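Local coordinates for phosphoribosylaminoimidazole-succinocarboxamide synthase (Ehrlichia chaffeensis str. Arkansas, PDB 3KRE), which catalyses the ATP-dependent joining of L-aspartate to 5-amino-1-(5-phosphoribosyl)imidazole-4-carboxylate, giving the succinocarboxamide intermediate SAICAR in de novo purine biosynthesis, at residues L169-I174 with S210-A215; R224-S229 with R233-R238. One frame throughout, in Å; residues are numbered along the deposited sequence.

Overall arrangement
Contacts 1 and 2 lie on opposite sides of the chain's centre, with centres 27 Å apart, and follow one another along the chain. Both reach the same large antiparallel sheet, contact 1 just ahead of strand 213-214 and contact 2 on strand 223-227. Both of those strands pair with strand 192-204. Contact 1 is partly buried. It joins helix 166-189 to the chain leading into strand 213-214, with one leucine-isoleucine touch and one lysine-aspartate salt bridge. Contact 2 is buried and more extensive. It folds the chain back on strand 223-227 through backbone bonds, a network of two arginines and an aspartate, and a bridging water.

Contact 1. Residues L169-I174 with S210-A215; sequences LEKIKI and SDLFLA
K171 and D211 make the polar half of this contact. The ammonium of K171 sits across both carboxylate oxygens of D211. The salt bridge from K171 NZ to D211 OD2 is 2.9 Å long. NZ meets this oxygen on its syn side, 19° out of the carboxylate plane. The second bond, from K171 NZ to D211 OD1, is weak at 3.0 Å. The lysine chain starts with CG opposite the backbone N (chi1 -180°). It then bends at chi2 and chi4, which carries NZ across to the aspartate at about a right angle. D211 OD2 has a second cationic partner, K88, so two lysines share this carboxylate and would be expected to favour its charged form.

D211 is also tied to its own loop. The amide of L212 donates to D211 OD1 over 2.8 Å, from above the carboxylate plane. Just before it, S210 OG donates to D211 O over 2.9 Å, in the carbonyl plane and on a lone pair. One bond holds the carboxylate of D211, the other its backbone carbonyl.

The contact joins the first turns of helix 166-189 to the chain that enters strand 213-214. This short strand pairs antiparallel with strand 192-204 in the large sheet. The helix packs on that sheet, and I172 also touches F201 and F141.

The apolar half is a single crossing of I172 and L212. L212 sets out toward the helix, and its CD1 reaches I172 CB at 3.7 Å. It also lies 4.1 Å from I172 CG1. The two side chains cross at about a right angle. The same methyl, L212 CD1, also comes 4.2 Å from K171 CG, in the lysine stem. L212 also touches I108, in a loop.

Contact 2. Residues R224-S229 with R233-R238; sequences RLWDIS and RLDKDR. With EDO (1,2-ethanediol), chain D.
R224 and D237 form a salt bridge across a chain reversal. The chain after strand 223-227 of the large antiparallel sheet returns alongside it, pairing by a single beta bridge, W226 with R233, before helix 237-240. R224 NE donates to D237 OD2 over 2.7 Å, with the acceptor in the guanidinium plane. R233 NH1 donates to the same D237 OD2 from the other face of the carboxylate. One oxygen thus holds two arginines, and its negative charge probably eases their closeness. Each arginine has a further aspartate: D196 for R224 and D130 for R233. R240 binds the other oxygen of D237.

One backbone bond and one backbone-to-side-chain bond join the segments. L234 N donates to L225 O at 2.8 Å. L225 N donates to D235 OD1 in an almost straight bond (174°), from above the carboxylate plane. With CG between its backbone N and carbonyl carbon (chi1 58°), D235 turns OD1 to the strand and OD2 to D237 N. That second bond caps the start of the helix. OD2 also accepts from O2 of an ethanediol, probably from the crystallisation liquor.

W226 and R233 run side by side. W226 CZ2 lies over the centre of the R233 guanidinium, 3.8 Å above its plane, but the ring is tilted 56° to it. Among the apolar side chains, L225 CB and L234 CB are 4.3 Å apart, and both leucines touch V253 of helix 246-257.

A water in the plane of the indole accepts from W226 NE1 at 2.7 Å and donates to both D235 OD1 and D237 OD2.

Contact 1. Residues L169-I174 with S210-A215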
# COMPACT_ATOMS: atom_id res chain seq x y z
N LEU A 169 -10.08 -4.66 15.37
CA LEU A 169 -9.29 -5.69 14.75
C LEU A 169 -10.20 -6.54 13.84
O LEU A 169 -9.82 -6.90 12.71
CB LEU A 169 -8.54 -6.51 15.81
CG LEU A 169 -7.59 -7.62 15.39
CD1 LEU A 169 -6.65 -7.15 14.33
CD2 LEU A 169 -6.85 -8.11 16.61
N GLU A 170 -11.40 -6.86 14.30
CA GLU A 170 -12.30 -7.59 13.41
C GLU A 170 -12.62 -6.71 12.19
O GLU A 170 -12.67 -7.19 11.06
CB GLU A 170 -13.57 -8.03 14.16
CG GLU A 170 -14.76 -8.51 13.26
CD GLU A 170 -14.51 -9.71 12.31
OE1 GLU A 170 -13.42 -9.88 11.68
OE2 GLU A 170 -15.52 -10.46 12.13
N LYS A 171 -12.84 -5.41 12.42
CA LYS A 171 -13.16 -4.50 11.31
C LYS A 171 -12.00 -4.41 10.30
O LYS A 171 -12.22 -4.45 9.10
CB LYS A 171 -13.50 -3.11 11.84
CG LYS A 171 -13.86 -2.08 10.80
CD LYS A 171 -15.23 -2.27 10.19
CE LYS A 171 -15.70 -0.98 9.45
NZ LYS A 171 -16.28 0.10 10.34
N ILE A 172 -10.78 -4.31 10.80
CA ILE A 172 -9.64 -4.15 9.91
C ILE A 172 -9.49 -5.36 8.99
O ILE A 172 -9.12 -5.24 7.82
CB ILE A 172 -8.35 -3.81 10.70
CG1 ILE A 172 -7.36 -3.05 9.82
CG2 ILE A 172 -7.66 -5.01 11.28
CD1 ILE A 172 -6.28 -2.37 10.65
N LYS A 173 -9.84 -6.53 9.51
CA LYS A 173 -9.77 -7.74 8.68
C LYS A 173 -10.89 -7.75 7.63
O LYS A 173 -10.67 -8.10 6.46
CB LYS A 173 -9.80 -8.98 9.56
CG LYS A 173 -8.62 -9.03 10.53
CD LYS A 173 -8.49 -10.41 11.21
CE LYS A 173 -9.40 -10.55 12.34
NZ LYS A 173 -9.33 -11.98 12.85
N ILE A 174 -12.08 -7.34 8.04
CA ILE A 174 -13.23 -7.29 7.10
C ILE A 174 -12.91 -6.28 5.97
O ILE A 174 -13.11 -6.58 4.76
CB ILE A 174 -14.52 -6.89 7.82
CG1 ILE A 174 -15.00 -8.03 8.74
CG2 ILE A 174 -15.60 -6.46 6.80
CD1 ILE A 174 -16.08 -7.55 9.76
N SER A 210 -13.32 7.35 16.14
CA SER A 210 -12.98 7.38 14.73
C SER A 210 -13.06 5.97 14.13
O SER A 210 -12.63 5.00 14.76
CB SER A 210 -11.56 7.90 14.56
OG SER A 210 -11.19 7.95 13.22
N ASP A 211 -13.58 5.85 12.92
CA ASP A 211 -13.47 4.58 12.20
C ASP A 211 -12.04 4.52 11.62
O ASP A 211 -11.24 5.45 11.80
CB ASP A 211 -14.56 4.50 11.13
CG ASP A 211 -14.87 3.07 10.66
OD1 ASP A 211 -14.19 2.08 11.05
OD2 ASP A 211 -15.85 2.96 9.88
N LEU A 212 -11.72 3.40 10.98
CA LEU A 212 -10.41 3.15 10.43
C LEU A 212 -10.38 3.71 9.00
O LEU A 212 -11.24 3.37 8.17
CB LEU A 212 -10.15 1.64 10.42
CG LEU A 212 -10.13 0.97 11.80
CD1 LEU A 212 -10.01 -0.59 11.66
CD2 LEU A 212 -9.00 1.56 12.65
N PHE A 213 -9.44 4.60 8.75
CA PHE A 213 -9.28 5.24 7.45
C PHE A 213 -8.08 4.65 6.77
O PHE A 213 -6.98 4.67 7.32
CB PHE A 213 -9.10 6.74 7.59
CG PHE A 213 -10.39 7.43 7.99
CD1 PHE A 213 -11.19 8.04 7.04
CD2 PHE A 213 -10.84 7.34 9.30
CE1 PHE A 213 -12.39 8.62 7.39
CE2 PHE A 213 -12.10 7.91 9.66
CZ PHE A 213 -12.83 8.56 8.72
N LEU A 214 -8.26 4.23 5.53
CA LEU A 214 -7.13 3.75 4.75
C LEU A 214 -6.17 4.91 4.44
O LEU A 214 -6.57 6.00 4.00
CB LEU A 214 -7.60 3.11 3.44
CG LEU A 214 -6.52 2.34 2.68
CD1 LEU A 214 -6.09 1.08 3.45
CD2 LEU A 214 -7.10 1.99 1.31
N ALA A 215 -4.89 4.66 4.67
CA ALA A 215 -3.86 5.71 4.53
C ALA A 215 -2.71 5.23 3.65
O ALA A 215 -2.89 4.33 2.83
CB ALA A 215 -3.40 6.10 5.90

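Contact 2. Residues R224-S229 with R233-R238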
# COMPACT_ATOMS: atom_id res chain seq x y z
N ARG A 224 2.04 -6.48 -5.01
CA ARG A 224 2.67 -7.32 -6.04
C ARG A 224 1.62 -7.53 -7.12
O ARG A 224 0.46 -7.89 -6.82
CB ARG A 224 3.13 -8.66 -5.51
CG ARG A 224 4.40 -8.58 -4.71
CD ARG A 224 4.98 -9.95 -4.41
NE ARG A 224 6.27 -9.77 -3.81
CZ ARG A 224 6.55 -9.65 -2.52
NH1 ARG A 224 5.61 -9.76 -1.59
NH2 ARG A 224 7.81 -9.38 -2.16
N LEU A 225 2.05 -7.29 -8.36
CA LEU A 225 1.12 -7.18 -9.52
C LEU A 225 1.76 -7.92 -10.66
O LEU A 225 2.82 -7.54 -11.11
CB LEU A 225 0.94 -5.71 -9.92
CG LEU A 225 0.28 -4.82 -8.89
CD1 LEU A 225 0.35 -3.29 -9.28
CD2 LEU A 225 -1.18 -5.23 -8.52
N TRP A 226 1.13 -9.00 -11.11
CA TRP A 226 1.70 -9.79 -12.20
C TRP A 226 0.77 -9.76 -13.40
O TRP A 226 -0.42 -9.91 -13.25
CB TRP A 226 1.89 -11.26 -11.82
CG TRP A 226 2.85 -11.52 -10.69
CD1 TRP A 226 3.61 -10.60 -10.03
CD2 TRP A 226 3.15 -12.78 -10.11
NE1 TRP A 226 4.36 -11.21 -9.06
CE2 TRP A 226 4.09 -12.56 -9.08
CE3 TRP A 226 2.70 -14.09 -10.34
CZ2 TRP A 226 4.59 -13.58 -8.28
CZ3 TRP A 226 3.21 -15.12 -9.55
CH2 TRP A 226 4.14 -14.86 -8.52
N ASP A 227 1.32 -9.59 -14.59
CA ASP A 227 0.57 -9.72 -15.80
C ASP A 227 0.03 -11.15 -15.87
O ASP A 227 0.75 -12.14 -15.65
CB ASP A 227 1.47 -9.41 -17.00
CG ASP A 227 0.73 -9.56 -18.30
OD1 ASP A 227 -0.14 -8.72 -18.52
OD2 ASP A 227 0.97 -10.54 -19.03
N ILE A 228 -1.26 -11.29 -16.14
CA ILE A 228 -1.90 -12.63 -16.05
C ILE A 228 -1.38 -13.62 -17.12
O ILE A 228 -1.10 -14.80 -16.83
CB ILE A 228 -3.45 -12.49 -16.10
CG1 ILE A 228 -3.95 -12.07 -14.72
CG2 ILE A 228 -4.12 -13.81 -16.54
CD1 ILE A 228 -5.42 -11.65 -14.66
N SER A 229 -1.22 -13.14 -18.34
CA SER A 229 -0.84 -14.00 -19.44
C SER A 229 0.63 -14.51 -19.37
O SER A 229 0.90 -15.64 -19.78
CB SER A 229 -1.10 -13.28 -20.77
OG SER A 229 -0.24 -12.16 -20.92
N ARG A 233 6.25 -9.63 -13.63
CA ARG A 233 6.08 -8.79 -12.45
C ARG A 233 6.10 -7.35 -12.88
O ARG A 233 6.97 -6.96 -13.67
CB ARG A 233 7.21 -9.06 -11.47
CG ARG A 233 7.34 -10.52 -11.07
CD ARG A 233 8.25 -10.71 -9.86
NE ARG A 233 8.52 -12.12 -9.58
CZ ARG A 233 8.41 -12.74 -8.39
NH1 ARG A 233 8.05 -12.09 -7.30
NH2 ARG A 233 8.68 -14.04 -8.31
N LEU A 234 5.16 -6.55 -12.38
CA LEU A 234 5.02 -5.15 -12.78
C LEU A 234 5.44 -4.17 -11.69
O LEU A 234 5.60 -2.98 -11.95
CB LEU A 234 3.59 -4.87 -13.18
CG LEU A 234 3.11 -5.74 -14.33
CD1 LEU A 234 1.64 -5.47 -14.54
CD2 LEU A 234 3.96 -5.53 -15.60
N ASP A 235 5.68 -4.71 -10.49
CA ASP A 235 5.75 -3.91 -9.28
C ASP A 235 7.21 -3.72 -8.81
O ASP A 235 8.15 -4.05 -9.53
CB ASP A 235 4.93 -4.59 -8.20
CG ASP A 235 5.39 -6.00 -7.93
OD1 ASP A 235 4.89 -6.94 -8.60
OD2 ASP A 235 6.26 -6.18 -7.03
N LYS A 236 7.36 -3.27 -7.56
CA LYS A 236 8.66 -3.04 -6.91
C LYS A 236 9.60 -4.26 -6.93
O LYS A 236 10.81 -4.09 -6.86
CB LYS A 236 8.40 -2.60 -5.47
CG LYS A 236 9.61 -2.38 -4.62
CD LYS A 236 9.20 -1.63 -3.36
CE LYS A 236 10.36 -1.52 -2.43
NZ LYS A 236 10.07 -0.69 -1.23
N ASP A 237 9.06 -5.47 -7.06
CA ASP A 237 9.91 -6.67 -7.25
C ASP A 237 10.84 -6.54 -8.44
O ASP A 237 11.90 -7.16 -8.45
CB ASP A 237 9.13 -8.00 -7.37
CG ASP A 237 8.80 -8.60 -6.02
OD1 ASP A 237 9.40 -8.19 -5.00
OD2 ASP A 237 7.90 -9.49 -5.99
N ARG A 238 10.48 -5.72 -9.43
CA ARG A 238 11.41 -5.49 -10.56
C ARG A 238 12.71 -4.86 -10.06
O ARG A 238 13.79 -5.18 -10.54
CB ARG A 238 10.78 -4.65 -11.67
CG ARG A 238 9.56 -5.28 -12.33
CD ARG A 238 9.30 -4.75 -13.73
NE ARG A 238 10.34 -5.20 -14.62
CZ ARG A 238 10.41 -6.42 -15.19
NH1 ARG A 238 9.43 -7.30 -15.04
NH2 ARG A 238 11.46 -6.74 -15.91
C1 EDO D . 5.40 -4.38 -2.60
O1 EDO D . 5.96 -5.39 -1.79
C2 EDO D . 5.23 -4.87 -4.03
O2 EDO D . 6.46 -5.32 -4.55
O HOH W 1 5.92 -9.43 -7.79